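Side-chain contacts in D-2-hydroxyacid dehydrogensase protein (Ketogulonicigenium vulgare, PDB 4LSW), which probably interconverts D-2-hydroxyacids and 2-oxoacids, using a nicotinamide adenine dinucleotide cofactor as hydride carrier: residues 6-11 with 18-23; 201-206 with 213-218. All coordinates share one frame; numbering follows the deposited sequence.

Interaction 1 (6-11 with 18-23)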
loop_
_atom_site.group_PDB
_atom_site.type_symbol
_atom_site.label_atom_id
_atom_site.label_comp_id
_atom_site.label_asym_id
_atom_site.label_seq_id
_atom_site.Cartn_x
_atom_site.Cartn_y
_atom_site.Cartn_z
ATOM N N ILE A 6 22.377 -12.957 10.299
ATOM C CA ILE A 6 21.205 -12.760 9.464
ATOM C C ILE A 6 21.600 -12.294 8.063
ATOM O O ILE A 6 22.678 -11.731 7.856
ATOM C CB ILE A 6 20.208 -11.776 10.108
ATOM C CG1 ILE A 6 20.724 -10.343 10.054
ATOM C CG2 ILE A 6 19.915 -12.164 11.553
ATOM C CD1 ILE A 6 19.724 -9.362 10.618
ATOM N N LEU A 7 20.734 -12.568 7.097
ATOM C CA LEU A 7 20.976 -12.178 5.717
ATOM C C LEU A 7 19.967 -11.101 5.334
ATOM O O LEU A 7 18.755 -11.318 5.418
ATOM C CB LEU A 7 20.847 -13.398 4.800
ATOM C CG LEU A 7 21.238 -13.267 3.318
ATOM C CD1 LEU A 7 22.730 -13.043 3.147
ATOM C CD2 LEU A 7 20.817 -14.522 2.573
ATOM N N GLN A 8 20.469 -9.934 4.942
ATOM C CA GLN A 8 19.606 -8.803 4.597
ATOM C C GLN A 8 19.575 -8.634 3.079
ATOM O O GLN A 8 20.620 -8.518 2.439
ATOM C CB GLN A 8 20.118 -7.530 5.269
ATOM C CG GLN A 8 19.235 -6.306 5.037
ATOM C CD GLN A 8 19.734 -5.092 5.781
ATOM O OE1 GLN A 8 20.295 -5.207 6.872
ATOM N NE2 GLN A 8 19.546 -3.915 5.191
ATOM N N LEU A 9 18.378 -8.632 2.497
ATOM C CA LEU A 9 18.267 -8.699 1.038
ATOM C C LEU A 9 18.217 -7.343 0.328
ATOM O O LEU A 9 18.541 -7.261 -0.854
ATOM C CB LEU A 9 17.068 -9.553 0.630
ATOM C CG LEU A 9 16.994 -10.970 1.191
ATOM C CD1 LEU A 9 15.885 -11.731 0.485
ATOM C CD2 LEU A 9 18.329 -11.695 1.051
ATOM N N GLY A 10 17.815 -6.300 1.047
ATOM C CA GLY A 10 17.779 -4.956 0.497
ATOM C C GLY A 10 18.035 -3.918 1.571
ATOM O O GLY A 10 17.921 -4.208 2.756
ATOM N N PRO A 11 18.393 -2.694 1.165
ATOM C CA PRO A 11 18.695 -1.635 2.138
ATOM C C PRO A 11 17.503 -1.208 2.998
ATOM O O PRO A 11 16.350 -1.312 2.567
ATOM C CB PRO A 11 19.142 -0.457 1.251
ATOM C CG PRO A 11 18.552 -0.751 -0.103
ATOM C CD PRO A 11 18.576 -2.243 -0.226
ATOM N N GLU A 18 21.406 0.844 11.688
ATOM C CA GLU A 18 22.301 0.955 12.834
ATOM C C GLU A 18 21.968 -0.031 13.963
ATOM O O GLU A 18 22.847 -0.770 14.399
ATOM C CB GLU A 18 22.386 2.407 13.328
ATOM C CG GLU A 18 23.030 3.344 12.317
ATOM C CD GLU A 18 22.754 4.805 12.607
ATOM O OE1 GLU A 18 22.704 5.177 13.798
ATOM O OE2 GLU A 18 22.585 5.576 11.640
ATOM N N PRO A 19 20.698 -0.082 14.427
ATOM C CA PRO A 19 20.454 -1.051 15.509
ATOM C C PRO A 19 20.485 -2.509 15.056
ATOM O O PRO A 19 20.762 -3.400 15.865
ATOM C CB PRO A 19 19.055 -0.681 16.021
ATOM C CG PRO A 19 18.440 0.124 14.939
ATOM C CD PRO A 19 19.554 0.835 14.252
ATOM N N LEU A 20 20.198 -2.753 13.784
ATOM C CA LEU A 20 20.345 -4.101 13.241
ATOM C C LEU A 20 21.802 -4.552 13.298
ATOM O O LEU A 20 22.099 -5.662 13.755
ATOM C CB LEU A 20 19.816 -4.176 11.804
ATOM C CG LEU A 20 18.304 -4.351 11.627
ATOM C CD1 LEU A 20 17.898 -4.078 10.190
ATOM C CD2 LEU A 20 17.898 -5.753 12.036
ATOM N N ASP A 21 22.706 -3.689 12.835
ATOM C CA ASP A 21 24.132 -4.014 12.816
ATOM C C ASP A 21 24.719 -4.124 14.214
ATOM O O ASP A 21 25.692 -4.841 14.425
ATOM C CB ASP A 21 24.911 -2.992 11.989
ATOM C CG ASP A 21 24.830 -3.272 10.502
ATOM O OD1 ASP A 21 24.892 -4.462 10.117
ATOM O OD2 ASP A 21 24.703 -2.308 9.726
ATOM N N ALA A 22 24.110 -3.430 15.171
ATOM C CA ALA A 22 24.581 -3.469 16.557
ATOM C C ALA A 22 24.237 -4.781 17.260
ATOM O O ALA A 22 24.982 -5.247 18.129
ATOM C CB ALA A 22 24.027 -2.290 17.340
ATOM N N ALA A 23 23.099 -5.365 16.897
ATOM C CA ALA A 23 22.625 -6.579 17.550
ATOM C C ALA A 23 22.995 -7.856 16.802
ATOM O O ALA A 23 23.110 -8.919 17.414
ATOM C CB ALA A 23 21.120 -6.520 17.744
#
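In Ile6 a chi1 of 73° sets CG1 between the backbone N and the carbonyl carbon, and an extended second torsion carries CD1 out to the fork of Leu20. Leu20, whose CG lies roughly opposite its own carbonyl carbon (chi1 -82°), divides its two methyls between two partners. CD2 meets the Ile6 methyl end to end, Ile6 CD1 to Leu20 CD2 measuring 4.3 Å. CD1 lies against the amide of Gln8, with Leu20 CD1 4.2 Å from Gln8 OE1. Gln8 reaches that far on a nearly straight chain, and Gln8 NE2 donates to Gly10 O at 2.9 Å in an almost linear bond. The acceptor lies close to the amide plane of Gln8, while the donor stands 32° from the carbonyl plane of Gly10. NE2 also bonds to Gln17 OE1 of the same helix as Leu20, tying the polar end to the helix beside the apolar contact. Helix 287-306 closes on the same residues, Phe305 on Ile6 and Leu301 on Leu20. Strand 5-8 and helix 14-23 thus pack as the first half of a beta-alpha-beta unit completed by strand 25-28, in the parallel part of a mixed six-stranded beta sheet of an alpha/beta domain.

Interaction 2 (201-206 with 213-218); sequences LFVTLA and HIVGRD
Leu205 reaches toward the backbone of His213. Its CB carries the chain off the loop that follows strand 200-203, and CG stands anti to the carbonyl carbon, next to the backbone N (chi1 -70°); neither atom comes close to segment 213-218. The touching is done at the fork. Leu205 CD1 lies 3.5 Å from His213 O, a methyl against a carbonyl oxygen, and is also 4.2 Å from CG1 of Val203 in its own segment. Leu205 CD2 passes at longer range, 4.5 Å from His213 CB, while the imidazole turns away and NE2 makes a weak hydrogen bond to Glu189 O. His213 O, buried under the leucine methyl, has no polar partner in the model. Next to this contact two valines meet by one methyl each, Val203 CG2 and Val215 CG2 at 4.1 Å, each branch set beside its own backbone N. Leu151 of strand 147-151 touches Leu205, His213 and Val215, and Leu229 of strand 228-231 touches Val203. Gly216 occupies the N-cap position of helix 217-223, whose Ile220 packs on Val215 and whose Val219 and Leu223 pack on Leu201, so the connection lies against strands 200-203 and 147-151 before the helix starts.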
loop_
_atom_site.group_PDB
_atom_site.type_symbol
_atom_site.label_atom_id
_atom_site.label_comp_id
_atom_site.label_asym_id
_atom_site.label_seq_id
_atom_site.Cartn_x
_atom_site.Cartn_y
_atom_site.Cartn_z
ATOM N N LEU A 201 -15.140 7.333 -5.111
ATOM C CA LEU A 201 -14.946 5.906 -4.821
ATOM C C LEU A 201 -13.504 5.649 -4.415
ATOM O O LEU A 201 -12.575 5.932 -5.186
ATOM C CB LEU A 201 -15.270 5.050 -6.053
ATOM C CG LEU A 201 -15.087 3.539 -5.905
ATOM C CD1 LEU A 201 -16.047 2.976 -4.872
ATOM C CD2 LEU A 201 -15.277 2.840 -7.251
ATOM N N PHE A 202 -13.316 5.138 -3.208
ATOM C CA PHE A 202 -11.983 4.817 -2.713
ATOM C C PHE A 202 -11.707 3.346 -2.929
ATOM O O PHE A 202 -12.515 2.500 -2.542
ATOM C CB PHE A 202 -11.890 5.125 -1.212
ATOM C CG PHE A 202 -11.904 6.590 -0.894
ATOM C CD1 PHE A 202 -13.107 7.291 -0.812
ATOM C CD2 PHE A 202 -10.716 7.273 -0.693
ATOM C CE1 PHE A 202 -13.126 8.647 -0.523
ATOM C CE2 PHE A 202 -10.734 8.632 -0.401
ATOM C CZ PHE A 202 -11.935 9.313 -0.316
ATOM N N VAL A 203 -10.564 3.035 -3.527
ATOM C CA VAL A 203 -10.167 1.646 -3.714
ATOM C C VAL A 203 -9.154 1.282 -2.640
ATOM O O VAL A 203 -8.010 1.764 -2.646
ATOM C CB VAL A 203 -9.580 1.411 -5.101
ATOM C CG1 VAL A 203 -9.262 -0.066 -5.288
ATOM C CG2 VAL A 203 -10.563 1.880 -6.152
ATOM N N THR A 204 -9.615 0.468 -1.695
ATOM C CA THR A 204 -8.850 0.099 -0.513
ATOM C C THR A 204 -8.946 -1.411 -0.341
ATOM O O THR A 204 -9.283 -1.916 0.725
ATOM C CB THR A 204 -9.372 0.844 0.741
ATOM O OG1 THR A 204 -10.801 0.756 0.798
ATOM C CG2 THR A 204 -9.001 2.310 0.666
ATOM N N LEU A 205 -8.657 -2.118 -1.428
ATOM C CA LEU A 205 -8.646 -3.578 -1.455
ATOM C C LEU A 205 -7.257 -4.086 -1.097
ATOM O O LEU A 205 -6.293 -3.823 -1.815
ATOM C CB LEU A 205 -9.001 -4.077 -2.852
ATOM C CG LEU A 205 -10.433 -3.885 -3.329
ATOM C CD1 LEU A 205 -10.528 -4.098 -4.841
ATOM C CD2 LEU A 205 -11.369 -4.836 -2.589
ATOM N N ALA A 206 -7.165 -4.827 0.003
ATOM C CA ALA A 206 -5.878 -5.273 0.526
ATOM C C ALA A 206 -5.301 -6.438 -0.275
ATOM O O ALA A 206 -4.080 -6.575 -0.394
ATOM C CB ALA A 206 -5.999 -5.635 2.001
ATOM N N HIS A 213 -15.566 -7.303 -7.448
ATOM C CA HIS A 213 -14.927 -6.173 -6.771
ATOM C C HIS A 213 -13.760 -5.593 -7.577
ATOM O O HIS A 213 -13.117 -4.622 -7.170
ATOM C CB HIS A 213 -14.469 -6.588 -5.367
ATOM C CG HIS A 213 -15.599 -6.964 -4.457
ATOM N ND1 HIS A 213 -15.593 -8.107 -3.691
ATOM C CD2 HIS A 213 -16.775 -6.339 -4.203
ATOM C CE1 HIS A 213 -16.724 -8.175 -3.002
ATOM N NE2 HIS A 213 -17.453 -7.115 -3.296
ATOM N N ILE A 214 -13.485 -6.193 -8.724
ATOM C CA ILE A 214 -12.464 -5.676 -9.618
ATOM C C ILE A 214 -12.933 -4.376 -10.298
ATOM O O ILE A 214 -14.095 -4.275 -10.721
ATOM C CB ILE A 214 -12.121 -6.736 -10.691
ATOM C CG1 ILE A 214 -11.528 -7.983 -10.031
ATOM C CG2 ILE A 214 -11.194 -6.158 -11.753
ATOM C CD1 ILE A 214 -11.438 -9.191 -10.962
ATOM N N VAL A 215 -12.041 -3.390 -10.397
ATOM C CA VAL A 215 -12.385 -2.103 -10.991
ATOM C C VAL A 215 -12.056 -2.091 -12.476
ATOM O O VAL A 215 -10.937 -1.765 -12.876
ATOM C CB VAL A 215 -11.677 -0.924 -10.289
ATOM C CG1 VAL A 215 -12.135 0.411 -10.876
ATOM C CG2 VAL A 215 -11.960 -0.970 -8.798
ATOM N N GLY A 216 -13.047 -2.449 -13.283
ATOM C CA GLY A 216 -12.897 -2.429 -14.725
ATOM C C GLY A 216 -13.795 -1.389 -15.375
ATOM O O GLY A 216 -14.320 -0.493 -14.704
ATOM N N ARG A 217 -13.995 -1.512 -16.685
ATOM C CA ARG A 217 -14.816 -0.555 -17.431
ATOM C C ARG A 217 -16.207 -0.345 -16.817
ATOM O O ARG A 217 -16.662 0.790 -16.713
ATOM C CB ARG A 217 -14.968 -0.973 -18.905
ATOM C CG ARG A 217 -15.924 -0.083 -19.698
ATOM C CD ARG A 217 -16.017 -0.492 -21.177
ATOM N NE ARG A 217 -15.070 0.232 -22.017
ATOM C CZ ARG A 217 -15.419 1.138 -22.926
ATOM N NH1 ARG A 217 -16.697 1.434 -23.132
ATOM N NH2 ARG A 217 -14.487 1.742 -23.648
ATOM N N ASP A 218 -16.883 -1.422 -16.414
ATOM C CA ASP A 218 -18.235 -1.268 -15.891
ATOM C C ASP A 218 -18.274 -0.471 -14.583
ATOM O O ASP A 218 -19.150 0.378 -14.398
ATOM C CB ASP A 218 -18.935 -2.629 -15.733
ATOM C CG ASP A 218 -19.288 -3.266 -17.064
ATOM O OD1 ASP A 218 -19.421 -2.532 -18.059
ATOM O OD2 ASP A 218 -19.436 -4.503 -17.095
#

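How the interactions relate
Interactions 1 and 2 belong to two different sheets and lie on opposite sides of the chain's centre: their centres are about 37 Å apart, and their nearest atoms about 21 Å. Each joins a strand to the segment leading into or along the helix of a beta-alpha-beta unit, the first through a leucine on the helix itself, the second through the connection before it. Interaction 2 belongs to the probable NAD-binding domain, and Leu205 touches what is probably the glycine-rich Rossmann turn, consistent with a place beside the cofactor site. Interaction 1 is farther out, its centre about 24 Å from the chain's centre against 14 Å. In relatives the active site lies in the cleft between the two domains.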